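Local atomic coordinates of C-C motif chemokine 1 (Homo sapiens, PDB entry 4OIJ), a protein that acts as a secreted CC chemokine that binds the receptor CCR8 and attracts monocytes but not neutrophils. Residues 16-30 with 58-70. Numbering follows the deposited sequence. Where two conformers were deposited one is given.
With SO4 (sulfate ion), chain J; SO4 (sulfate ion), chain I; SO4 (sulfate ion), chain M; SO4 (sulfate ion), chain F.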
ATOM      1  N   ALA A  16     -14.588  -2.867   5.943  1.00 22.91           N
ATOM      2  CA  ALA A  16     -15.174  -4.109   6.455  1.00 24.68           C
ATOM      3  C   ALA A  16     -16.508  -3.856   7.176  1.00 33.27           C
ATOM      4  O   ALA A  16     -16.553  -3.156   8.188  1.00 33.48           O
ATOM      5  CB  ALA A  16     -14.193  -4.810   7.401  1.00 23.60           C
ATOM      6  N   GLU A  17     -17.579  -4.439   6.647  1.00 33.82           N
ATOM      7  CA  GLU A  17     -18.911  -4.350   7.259  1.00 38.19           C
ATOM      8  C   GLU A  17     -18.963  -5.308   8.452  1.00 43.26           C
ATOM      9  O   GLU A  17     -19.124  -4.866   9.588  1.00 44.65           O
ATOM     10  CB  GLU A  17     -20.051  -4.699   6.261  1.00 42.71           C
ATOM     11  CG  GLU A  17     -19.569  -5.098   4.876  1.00 56.87           C
ATOM     12  CD  GLU A  17     -19.855  -6.491   4.343  1.00 80.61           C
ATOM     13  OE1 GLU A  17     -19.775  -7.469   5.123  1.00 90.77           O
ATOM     14  OE2 GLU A  17     -20.044  -6.611   3.109  1.00 69.00           O
ATOM     15  N   GLN A  18     -18.805  -6.614   8.189  1.00 40.01           N
ATOM     16  CA  GLN A  18     -18.856  -7.658   9.209  1.00 42.01           C
ATOM     17  C   GLN A  18     -17.657  -7.574  10.166  1.00 42.91           C
ATOM     18  O   GLN A  18     -16.567  -7.194   9.748  1.00 39.98           O
ATOM     19  CB  GLN A  18     -18.929  -9.052   8.547  1.00 45.56           C
ATOM     20  CG  GLN A  18     -19.514 -10.132   9.448  1.00 71.81           C
ATOM     21  CD  GLN A  18     -19.454 -11.502   8.813  1.00111.13           C
ATOM     22  OE1 GLN A  18     -20.465 -12.046   8.361  1.00114.31           O
ATOM     23  NE2 GLN A  18     -18.275 -12.116   8.802  1.00107.91           N
ATOM     24  N   GLU A  19     -17.867  -7.972  11.437  1.00 40.19           N
ATOM     25  CA  GLU A  19     -16.821  -8.003  12.438  1.00 38.87           C
ATOM     26  C   GLU A  19     -15.825  -9.082  12.056  1.00 41.57           C
ATOM     27  O   GLU A  19     -16.222 -10.196  11.684  1.00 40.56           O
ATOM     28  CB  GLU A  19     -17.374  -8.328  13.841  1.00 43.27           C
ATOM     29  CG  GLU A  19     -16.485  -7.750  14.925  1.00 50.96           C
ATOM     30  CD  GLU A  19     -16.087  -8.572  16.131  1.00 77.36           C
ATOM     31  OE1 GLU A  19     -15.993  -7.973  17.227  1.00 68.36           O
ATOM     32  OE2 GLU A  19     -15.764  -9.772  15.973  1.00 77.15           O
ATOM     33  N   ILE A  20     -14.532  -8.726  12.099  1.00 35.60           N
ATOM     34  CA  ILE A  20     -13.455  -9.679  11.848  1.00 33.92           C
ATOM     35  C   ILE A  20     -13.004 -10.238  13.197  1.00 42.91           C
ATOM     36  O   ILE A  20     -12.659  -9.447  14.084  1.00 42.42           O
ATOM     37  CB  ILE A  20     -12.278  -9.020  11.089  1.00 32.10           C
ATOM     38  CG1 ILE A  20     -12.726  -8.590   9.670  1.00 28.74           C
ATOM     39  CG2 ILE A  20     -11.047  -9.948  11.051  1.00 32.25           C
ATOM     40  CD1 ILE A  20     -11.925  -7.572   9.110  1.00 27.81           C
ATOM     41  N   PRO A  21     -12.953 -11.582  13.365  1.00 43.20           N
ATOM     42  CA  PRO A  21     -12.473 -12.138  14.632  1.00 46.99           C
ATOM     43  C   PRO A  21     -11.060 -11.666  14.970  1.00 50.34           C
ATOM     44  O   PRO A  21     -10.163 -11.718  14.122  1.00 49.10           O
ATOM     45  CB  PRO A  21     -12.559 -13.655  14.408  1.00 52.56           C
ATOM     46  CG  PRO A  21     -13.606 -13.826  13.362  1.00 55.85           C
ATOM     47  CD  PRO A  21     -13.350 -12.660  12.438  1.00 46.73           C
ATOM     48  N   LEU A  22     -10.888 -11.154  16.206  1.00 48.02           N
ATOM     49  CA  LEU A  22      -9.606 -10.679  16.727  1.00 48.79           C
ATOM     50  C   LEU A  22      -8.476 -11.702  16.510  1.00 54.12           C
ATOM     51  O   LEU A  22      -7.405 -11.311  16.046  1.00 53.06           O
ATOM     52  CB  LEU A  22      -9.708 -10.279  18.207  1.00 52.28           C
ATOM     53  CG  LEU A  22      -8.439  -9.702  18.832  1.00 57.94           C
ATOM     54  CD1 LEU A  22      -8.089  -8.316  18.229  1.00 52.37           C
ATOM     55  CD2 LEU A  22      -8.568  -9.637  20.326  1.00 63.39           C
ATOM     56  N   ARG A  23      -8.749 -13.001  16.747  1.00 54.68           N
ATOM     57  CA  ARG A  23      -7.783 -14.112  16.558  1.00 59.63           C
ATOM     58  C   ARG A  23      -7.296 -14.240  15.095  1.00 62.83           C
ATOM     59  O   ARG A  23      -6.233 -14.788  14.856  1.00 64.69           O
ATOM     60  CB  ARG A  23      -8.364 -15.452  17.079  1.00 62.90           C
ATOM     61  CG  ARG A  23      -9.637 -15.919  16.341  1.00 71.73           C
ATOM     62  CD  ARG A  23     -10.442 -17.014  17.052  1.00 83.64           C
ATOM     63  NE  ARG A  23     -11.862 -16.645  17.169  1.00 88.83           N
ATOM     64  CZ  ARG A  23     -12.764 -16.752  16.190  1.00 98.13           C
ATOM     65  NH1 ARG A  23     -12.415 -17.240  15.004  1.00 87.01           N
ATOM     66  NH2 ARG A  23     -14.014 -16.339  16.379  1.00 73.14           N
ATOM     67  N   ALA A  24      -8.073 -13.718  14.130  1.00 57.61           N
ATOM     68  CA  ALA A  24      -7.752 -13.747  12.699  1.00 55.42           C
ATOM     69  C   ALA A  24      -6.726 -12.688  12.282  1.00 55.21           C
ATOM     70  O   ALA A  24      -6.174 -12.788  11.182  1.00 55.36           O
ATOM     71  CB  ALA A  24      -9.028 -13.563  11.884  1.00 52.85           C
ATOM     72  N   ILE A  25      -6.501 -11.662  13.136  1.00 47.69           N
ATOM     73  CA  ILE A  25      -5.640 -10.497  12.852  1.00 41.75           C
ATOM     74  C   ILE A  25      -4.272 -10.645  13.498  1.00 47.71           C
ATOM     75  O   ILE A  25      -4.187 -10.998  14.671  1.00 49.34           O
ATOM     76  CB  ILE A  25      -6.327  -9.172  13.320  1.00 40.65           C
ATOM     77  CG1 ILE A  25      -7.797  -9.053  12.828  1.00 37.88           C
ATOM     78  CG2 ILE A  25      -5.512  -7.942  12.920  1.00 39.61           C
ATOM     79  CD1 ILE A  25      -8.723  -8.106  13.658  1.00 32.98           C
ATOM     80  N   LEU A  26      -3.211 -10.270  12.754  1.00 43.88           N
ATOM     81  CA  LEU A  26      -1.835 -10.295  13.241  1.00 46.92           C
ATOM     82  C   LEU A  26      -1.483  -8.980  13.916  1.00 47.43           C
ATOM     83  O   LEU A  26      -0.931  -8.985  15.010  1.00 48.37           O
ATOM     84  CB  LEU A  26      -0.858 -10.511  12.075  1.00 47.43           C
ATOM     85  CG  LEU A  26      -0.775 -11.890  11.446  1.00 56.71           C
ATOM     86  CD1 LEU A  26       0.023 -11.823  10.171  1.00 57.80           C
ATOM     87  CD2 LEU A  26      -0.107 -12.893  12.387  1.00 63.78           C
ATOM     88  N   CYS A  27      -1.806  -7.842  13.245  1.00 40.62           N
ATOM     89  CA  CYS A  27      -1.417  -6.493  13.644  1.00 40.02           C
ATOM     90  C   CYS A  27      -2.192  -5.454  12.835  1.00 35.63           C
ATOM     91  O   CYS A  27      -2.900  -5.806  11.892  1.00 32.12           O
ATOM     92  CB  CYS A  27       0.097  -6.328  13.447  1.00 44.59           C
ATOM     93  SG  CYS A  27       0.694  -6.752  11.776  1.00 47.62           S
ATOM     94  N   TYR A  28      -2.034  -4.169  13.179  1.00 30.05           N
ATOM     95  CA  TYR A  28      -2.670  -3.089  12.436  1.00 26.93           C
ATOM     96  C   TYR A  28      -1.681  -2.001  11.974  1.00 33.04           C
ATOM     97  O   TYR A  28      -0.651  -1.783  12.612  1.00 36.52           O
ATOM     98  CB  TYR A  28      -3.835  -2.454  13.238  1.00 28.16           C
ATOM     99  CG  TYR A  28      -3.386  -1.494  14.316  1.00 35.46           C
ATOM    100  CD1 TYR A  28      -3.229  -0.135  14.048  1.00 37.71           C
ATOM    101  CD2 TYR A  28      -3.060  -1.949  15.591  1.00 41.36           C
ATOM    102  CE1 TYR A  28      -2.801   0.753  15.031  1.00 43.72           C
ATOM    103  CE2 TYR A  28      -2.658  -1.066  16.591  1.00 47.30           C
ATOM    104  CZ  TYR A  28      -2.521   0.284  16.304  1.00 57.58           C
ATOM    105  OH  TYR A  28      -2.082   1.160  17.270  1.00 68.19           O
ATOM    106  N   ARG A  29      -2.026  -1.335  10.873  1.00 27.97           N
ATOM    107  CA  ARG A  29      -1.281  -0.217  10.282  0.50 28.00           C
ATOM    108  C   ARG A  29      -2.251   0.953  10.172  1.00 31.31           C
ATOM    109  O   ARG A  29      -3.453   0.732   9.951  1.00 28.31           O
ATOM    110  CB  ARG A  29      -0.799  -0.553   8.855  0.50 25.84           C
ATOM    111  CG  ARG A  29       0.396  -1.494   8.753  0.50 38.55           C
ATOM    112  CD  ARG A  29       1.015  -1.458   7.358  0.50 39.60           C
ATOM    113  NE  ARG A  29       1.847  -2.635   7.085  0.50 41.30           N
ATOM    114  CZ  ARG A  29       3.145  -2.731   7.359  0.50 55.56           C
ATOM    115  NH1 ARG A  29       3.788  -1.720   7.932  0.50 44.44           N
ATOM    116  NH2 ARG A  29       3.808  -3.842   7.074  0.50 43.86           N
ATOM    117  N   ASN A  30      -1.755   2.176  10.293  1.00 30.48           N
ATOM    118  CA  ASN A  30      -2.607   3.333  10.086  1.00 29.81           C
ATOM    119  C   ASN A  30      -2.583   3.604   8.582  1.00 27.63           C
ATOM    120  O   ASN A  30      -1.619   3.223   7.905  1.00 25.35           O
ATOM    121  CB  ASN A  30      -2.058   4.534  10.824  1.00 32.17           C
ATOM    122  CG  ASN A  30      -2.344   4.468  12.287  1.00 59.01           C
ATOM    123  OD1 ASN A  30      -3.491   4.546  12.737  1.00 53.41           O
ATOM    124  ND2 ASN A  30      -1.303   4.308  13.058  1.00 56.90           N
ATOM    125  N   TRP A  58     -16.268  -2.131  17.330  1.00 49.40           N
ATOM    126  CA  TRP A  58     -15.425  -3.338  17.326  1.00 46.57           C
ATOM    127  C   TRP A  58     -13.985  -3.112  16.870  1.00 49.04           C
ATOM    128  O   TRP A  58     -13.067  -3.737  17.408  1.00 49.85           O
ATOM    129  CB  TRP A  58     -16.083  -4.491  16.544  1.00 42.20           C
ATOM    130  CG  TRP A  58     -16.226  -4.282  15.054  1.00 38.39           C
ATOM    131  CD1 TRP A  58     -17.341  -3.848  14.391  1.00 41.24           C
ATOM    132  CD2 TRP A  58     -15.251  -4.601  14.035  1.00 33.70           C
ATOM    133  NE1 TRP A  58     -17.104  -3.816  13.032  1.00 36.89           N
ATOM    134  CE2 TRP A  58     -15.838  -4.298  12.784  1.00 34.63           C
ATOM    135  CE3 TRP A  58     -13.953  -5.163  14.058  1.00 33.35           C
ATOM    136  CZ2 TRP A  58     -15.174  -4.530  11.568  1.00 29.75           C
ATOM    137  CZ3 TRP A  58     -13.290  -5.380  12.857  1.00 30.60           C
ATOM    138  CH2 TRP A  58     -13.889  -5.046  11.631  1.00 29.19           C
ATOM    139  N   VAL A  59     -13.799  -2.221  15.872  1.00 41.36           N
ATOM    140  CA  VAL A  59     -12.505  -1.859  15.308  1.00 37.76           C
ATOM    141  C   VAL A  59     -11.598  -1.253  16.395  1.00 44.55           C
ATOM    142  O   VAL A  59     -10.420  -1.599  16.468  1.00 43.02           O
ATOM    143  CB  VAL A  59     -12.671  -0.913  14.097  1.00 37.07           C
ATOM    144  CG1 VAL A  59     -11.314  -0.491  13.527  1.00 33.48           C
ATOM    145  CG2 VAL A  59     -13.544  -1.554  13.024  1.00 34.06           C
ATOM    146  N   GLN A  60     -12.171  -0.354  17.221  1.00 44.81           N
ATOM    147  CA  GLN A  60     -11.511   0.345  18.327  1.00 48.83           C
ATOM    148  C   GLN A  60     -11.038  -0.638  19.395  1.00 53.62           C
ATOM    149  O   GLN A  60      -9.899  -0.535  19.854  1.00 54.90           O
ATOM    150  CB  GLN A  60     -12.467   1.380  18.954  1.00 55.10           C
ATOM    151  CG  GLN A  60     -12.815   2.552  18.041  1.00 58.30           C
ATOM    152  CD  GLN A  60     -13.873   3.477  18.606  1.00 75.53           C
ATOM    153  OE1 GLN A  60     -14.830   3.059  19.282  1.00 71.60           O
ATOM    154  NE2 GLN A  60     -13.746   4.760  18.296  1.00 64.67           N
ATOM    155  N   ARG A  61     -11.917  -1.587  19.782  1.00 50.29           N
ATOM    156  CA  ARG A  61     -11.621  -2.612  20.785  1.00 53.86           C
ATOM    157  C   ARG A  61     -10.580  -3.612  20.286  1.00 55.50           C
ATOM    158  O   ARG A  61      -9.762  -4.066  21.076  1.00 58.61           O
ATOM    159  CB  ARG A  61     -12.894  -3.329  21.272  1.00 54.79           C
ATOM    160  CG  ARG A  61     -14.024  -2.371  21.658  1.00 54.68           C
ATOM    161  CD  ARG A  61     -15.153  -3.043  22.383  1.00 59.99           C
ATOM    162  NE  ARG A  61     -15.875  -4.034  21.584  1.00 58.74           N
ATOM    163  CZ  ARG A  61     -16.895  -3.766  20.776  1.00 71.42           C
ATOM    164  NH1 ARG A  61     -17.298  -2.514  20.594  1.00 51.83           N
ATOM    165  NH2 ARG A  61     -17.526  -4.749  20.146  1.00 58.57           N
ATOM    166  N   HIS A  62     -10.610  -3.947  18.976  1.00 47.69           N
ATOM    167  CA  HIS A  62      -9.643  -4.840  18.326  1.00 44.97           C
ATOM    168  C   HIS A  62      -8.263  -4.156  18.320  1.00 49.52           C
ATOM    169  O   HIS A  62      -7.263  -4.796  18.652  1.00 51.81           O
ATOM    170  CB  HIS A  62     -10.081  -5.153  16.874  1.00 39.53           C
ATOM    171  CG  HIS A  62     -11.108  -6.245  16.727  1.00 42.20           C
ATOM    172  ND1 HIS A  62     -12.001  -6.554  17.739  1.00 47.55           N
ATOM    173  CD2 HIS A  62     -11.380  -7.031  15.659  1.00 40.68           C
ATOM    174  CE1 HIS A  62     -12.758  -7.536  17.268  1.00 45.68           C
ATOM    175  NE2 HIS A  62     -12.427  -7.852  16.020  1.00 42.28           N
ATOM    176  N   ARG A  63      -8.228  -2.843  17.990  1.00 44.20           N
ATOM    177  CA  ARG A  63      -7.019  -2.007  17.918  1.00 44.89           C
ATOM    178  C   ARG A  63      -6.245  -2.021  19.225  1.00 55.18           C
ATOM    179  O   ARG A  63      -5.014  -2.102  19.208  1.00 56.91           O
ATOM    180  CB  ARG A  63      -7.398  -0.559  17.533  1.00 43.97           C
ATOM    181  CG  ARG A  63      -6.211   0.365  17.274  1.00 48.46           C
ATOM    182  CD  ARG A  63      -6.634   1.813  17.127  1.00 57.17           C
ATOM    183  NE  ARG A  63      -5.574   2.620  16.522  1.00 73.68           N
ATOM    184  CZ  ARG A  63      -5.135   3.778  17.009  1.00 97.38           C
ATOM    185  NH1 ARG A  63      -5.668   4.286  18.116  1.00 96.56           N
ATOM    186  NH2 ARG A  63      -4.164   4.438  16.392  1.00 79.78           N
ATOM    187  N   LYS A  64      -6.972  -1.948  20.360  1.00 55.52           N
ATOM    188  CA  LYS A  64      -6.393  -1.943  21.708  1.00 62.04           C
ATOM    189  C   LYS A  64      -5.720  -3.271  22.072  1.00 65.75           C
ATOM    190  O   LYS A  64      -4.815  -3.281  22.895  1.00 70.33           O
ATOM    191  CB  LYS A  64      -7.462  -1.584  22.756  1.00 69.78           C
ATOM    192  CG  LYS A  64      -7.847  -0.107  22.765  1.00 83.53           C
ATOM    193  CD  LYS A  64      -8.449   0.313  24.106  1.00 99.51           C
ATOM    194  CE  LYS A  64      -8.464   1.816  24.280  1.00110.38           C
ATOM    195  NZ  LYS A  64      -8.834   2.209  25.665  1.00130.13           N
ATOM    196  N   MET A  65      -6.167  -4.380  21.463  1.00 58.41           N
ATOM    197  CA  MET A  65      -5.662  -5.729  21.734  1.00 60.60           C
ATOM    198  C   MET A  65      -4.623  -6.239  20.723  1.00 58.79           C
ATOM    199  O   MET A  65      -4.273  -7.422  20.740  1.00 58.78           O
ATOM    200  CB  MET A  65      -6.838  -6.700  21.899  1.00 63.58           C
ATOM    201  CG  MET A  65      -7.766  -6.301  23.024  1.00 73.34           C
ATOM    202  SD  MET A  65      -9.052  -7.517  23.276  1.00 80.34           S
ATOM    203  CE  MET A  65     -10.501  -6.425  23.471  1.00 76.66           C
ATOM    204  N   LEU A  66      -4.119  -5.332  19.857  1.00 50.58           N
ATOM    205  CA  LEU A  66      -3.109  -5.631  18.847  1.00 48.02           C
ATOM    206  C   LEU A  66      -1.922  -4.676  18.926  1.00 53.57           C
ATOM    207  O   LEU A  66      -2.034  -3.589  19.493  1.00 55.81           O
ATOM    208  CB  LEU A  66      -3.704  -5.535  17.432  1.00 40.87           C
ATOM    209  CG  LEU A  66      -4.775  -6.544  17.048  1.00 43.10           C
ATOM    210  CD1 LEU A  66      -5.651  -5.987  15.864  1.00 35.74           C
ATOM    211  CD2 LEU A  66      -4.167  -7.950  16.809  1.00 42.52           C
ATOM    212  N   ARG A  67      -0.804  -5.071  18.312  1.00 49.74           N
ATOM    213  CA  ARG A  67       0.386  -4.223  18.161  1.00 52.43           C
ATOM    214  C   ARG A  67       0.441  -3.671  16.706  1.00 52.74           C
ATOM    215  O   ARG A  67      -0.243  -4.210  15.832  1.00 45.00           O
ATOM    216  CB  ARG A  67       1.658  -5.012  18.497  1.00 55.56           C
ATOM    217  CG  ARG A  67       1.614  -5.634  19.905  1.00 65.59           C
ATOM    218  CD  ARG A  67       2.937  -5.567  20.607  1.00 70.01           C
ATOM    219  NE  ARG A  67       2.817  -5.886  22.030  1.00 91.60           N
ATOM    220  CZ  ARG A  67       2.773  -4.982  23.006  1.00106.08           C
ATOM    221  NH1 ARG A  67       2.682  -5.369  24.272  1.00 86.63           N
ATOM    222  NH2 ARG A  67       2.807  -3.687  22.723  1.00 96.51           N
ATOM    223  N   HIS A  68       1.231  -2.588  16.463  1.00 54.30           N
ATOM    224  CA  HIS A  68       1.439  -1.983  15.135  1.00 50.36           C
ATOM    225  C   HIS A  68       2.219  -2.975  14.273  1.00 52.46           C
ATOM    226  O   HIS A  68       3.147  -3.603  14.790  1.00 56.37           O
ATOM    227  CB  HIS A  68       2.274  -0.699  15.268  1.00 54.71           C
ATOM    228  CG  HIS A  68       1.463   0.551  15.334  1.00 57.87           C
ATOM    229  ND1 HIS A  68       1.133   1.260  14.190  1.00 55.04           N
ATOM    230  CD2 HIS A  68       0.943   1.186  16.410  1.00 64.52           C
ATOM    231  CE1 HIS A  68       0.410   2.288  14.605  1.00 55.87           C
ATOM    232  NE2 HIS A  68       0.269   2.289  15.932  1.00 61.83           N
ATOM    233  N   CYS A  69       1.858  -3.129  12.975  1.00 43.51           N
ATOM    234  CA  CYS A  69       2.565  -4.053  12.066  1.00 43.28           C
ATOM    235  C   CYS A  69       4.016  -3.656  11.918  1.00 48.37           C
ATOM    236  O   CYS A  69       4.265  -2.466  11.750  1.00 45.00           O
ATOM    237  CB  CYS A  69       1.893  -4.111  10.701  1.00 39.11           C
ATOM    238  SG  CYS A  69       0.367  -5.066  10.647  1.00 41.45           S
ATOM    239  N   PRO A  70       4.985  -4.602  11.990  1.00 50.26           N
ATOM    240  CA  PRO A  70       6.395  -4.203  11.824  1.00 54.02           C
ATOM    241  C   PRO A  70       6.743  -3.914  10.371  1.00 56.32           C
ATOM    242  O   PRO A  70       6.091  -4.390   9.451  1.00 50.88           O
ATOM    243  CB  PRO A  70       7.186  -5.398  12.384  1.00 61.78           C
ATOM    244  CG  PRO A  70       6.277  -6.560  12.212  1.00 64.51           C
ATOM    245  CD  PRO A  70       4.857  -6.060  12.222  1.00 54.08           C
TER
HETATM  246  S   SO4 J 106       2.567  -1.252  19.439  1.00 65.91           S
HETATM  247  O1  SO4 J 106       2.526  -2.332  20.406  1.00 71.41           O
HETATM  248  O2  SO4 J 106       3.125  -0.035  20.111  1.00 69.84           O
HETATM  249  O3  SO4 J 106       3.442  -1.704  18.324  1.00 71.06           O
HETATM  250  O4  SO4 J 106       1.180  -0.975  18.946  1.00 69.59           O
HETATM  251  S   SO4 I 105       1.616   4.038  11.427  1.00 86.63           S
HETATM  252  O1  SO4 I 105       1.124   5.030  12.403  1.00 90.24           O
HETATM  253  O2  SO4 I 105       1.425   4.570  10.052  1.00 91.39           O
HETATM  254  O3  SO4 I 105       3.046   3.818  11.674  1.00 93.71           O
HETATM  255  O4  SO4 I 105       0.911   2.753  11.565  1.00 91.24           O
HETATM  256  S   SO4 M 109     -15.208  -7.437  21.069  1.00 56.86           S
HETATM  257  O1  SO4 M 109     -16.353  -7.118  20.190  1.00 60.76           O
HETATM  258  O2  SO4 M 109     -14.703  -6.205  21.668  1.00 60.07           O
HETATM  259  O3  SO4 M 109     -15.636  -8.352  22.141  1.00 64.09           O
HETATM  260  O4  SO4 M 109     -14.135  -8.113  20.292  1.00 61.20           O
HETATM  261  S   SO4 F 102     -19.868  -3.254  17.642  1.00 72.52           S
HETATM  262  O1  SO4 F 102     -19.518  -3.146  19.065  1.00 76.71           O
HETATM  263  O2  SO4 F 102     -19.164  -2.213  16.883  1.00 75.54           O
HETATM  264  O3  SO4 F 102     -19.535  -4.611  17.132  1.00 77.62           O
HETATM  265  O4  SO4 F 102     -21.341  -3.067  17.498  1.00 79.11           O
HETATM  266  O   HOH W   1     -18.182  -2.573  10.946  1.00 15.89           O
HETATM  267  O   HOH W   2      -0.766  -7.511  17.005  1.00 35.50           O
HETATM  268  O   HOH W   3      -1.246   4.567  16.409  1.00 54.96           O
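His62, on the helix 58-64, is sandwiched between Leu22, at the start of the 3-10 turn 22-24, and Trp58, one turn earlier in its own helix: Leu22 CB sits over the centre of one imidazole face, 4.2 Å from the ring centroid, and Trp58 CE3 lies over the opposite face, toward its rim. His62 NE2 donates to Ile20 O, which lies in the ring plane, over a short 2.5 Å, bent at the hydrogen (143°) though nearly in line with the carbonyl. Trp58 is covered by the loop 16-21, with Glu19 CG over the five-membered ring, 3.5 Å from Trp58 CG, and Ile20 N over the six-membered one. Packing continues tightly through Ile25 and Leu66, with Ile25 CG2 3.5 Å from Leu66 CD1.

Beyond the helix the chain runs alongside strand 25-30. Tyr28 N donates to Arg67 O and Cys69 N to Tyr28 O (2.9 Å), a single bridge locked covalently by the Cys27-Cys69 disulfide. CG of Tyr28 lies between its backbone N and carbonyl carbon (chi1 78°), which turns the ring in between the aliphatic CG of Arg63, over one face, and His68, whose ring plane is tilted 47° to it; Tyr28 OH comes within 2.9 Å of His68 NE2.

The outer side is looser and wetter. Water links Glu17 O to Trp58 NE1 and Leu26 O to Arg67 N. Arg29, with Cys69 CB over its guanidinium face, makes a weak bond to Pro70 O through NH2 and a salt bridge to a sulfate through NH1. Other sulfates, probably from the crystallisation liquor, are gripped by Arg61, Arg67, His68 N and Asn30. A C-terminal helix folded over a three-stranded antiparallel sheet, preceded in sequence by an extended N-loop and 3-10 turn, is the hallmark of the chemokine fold.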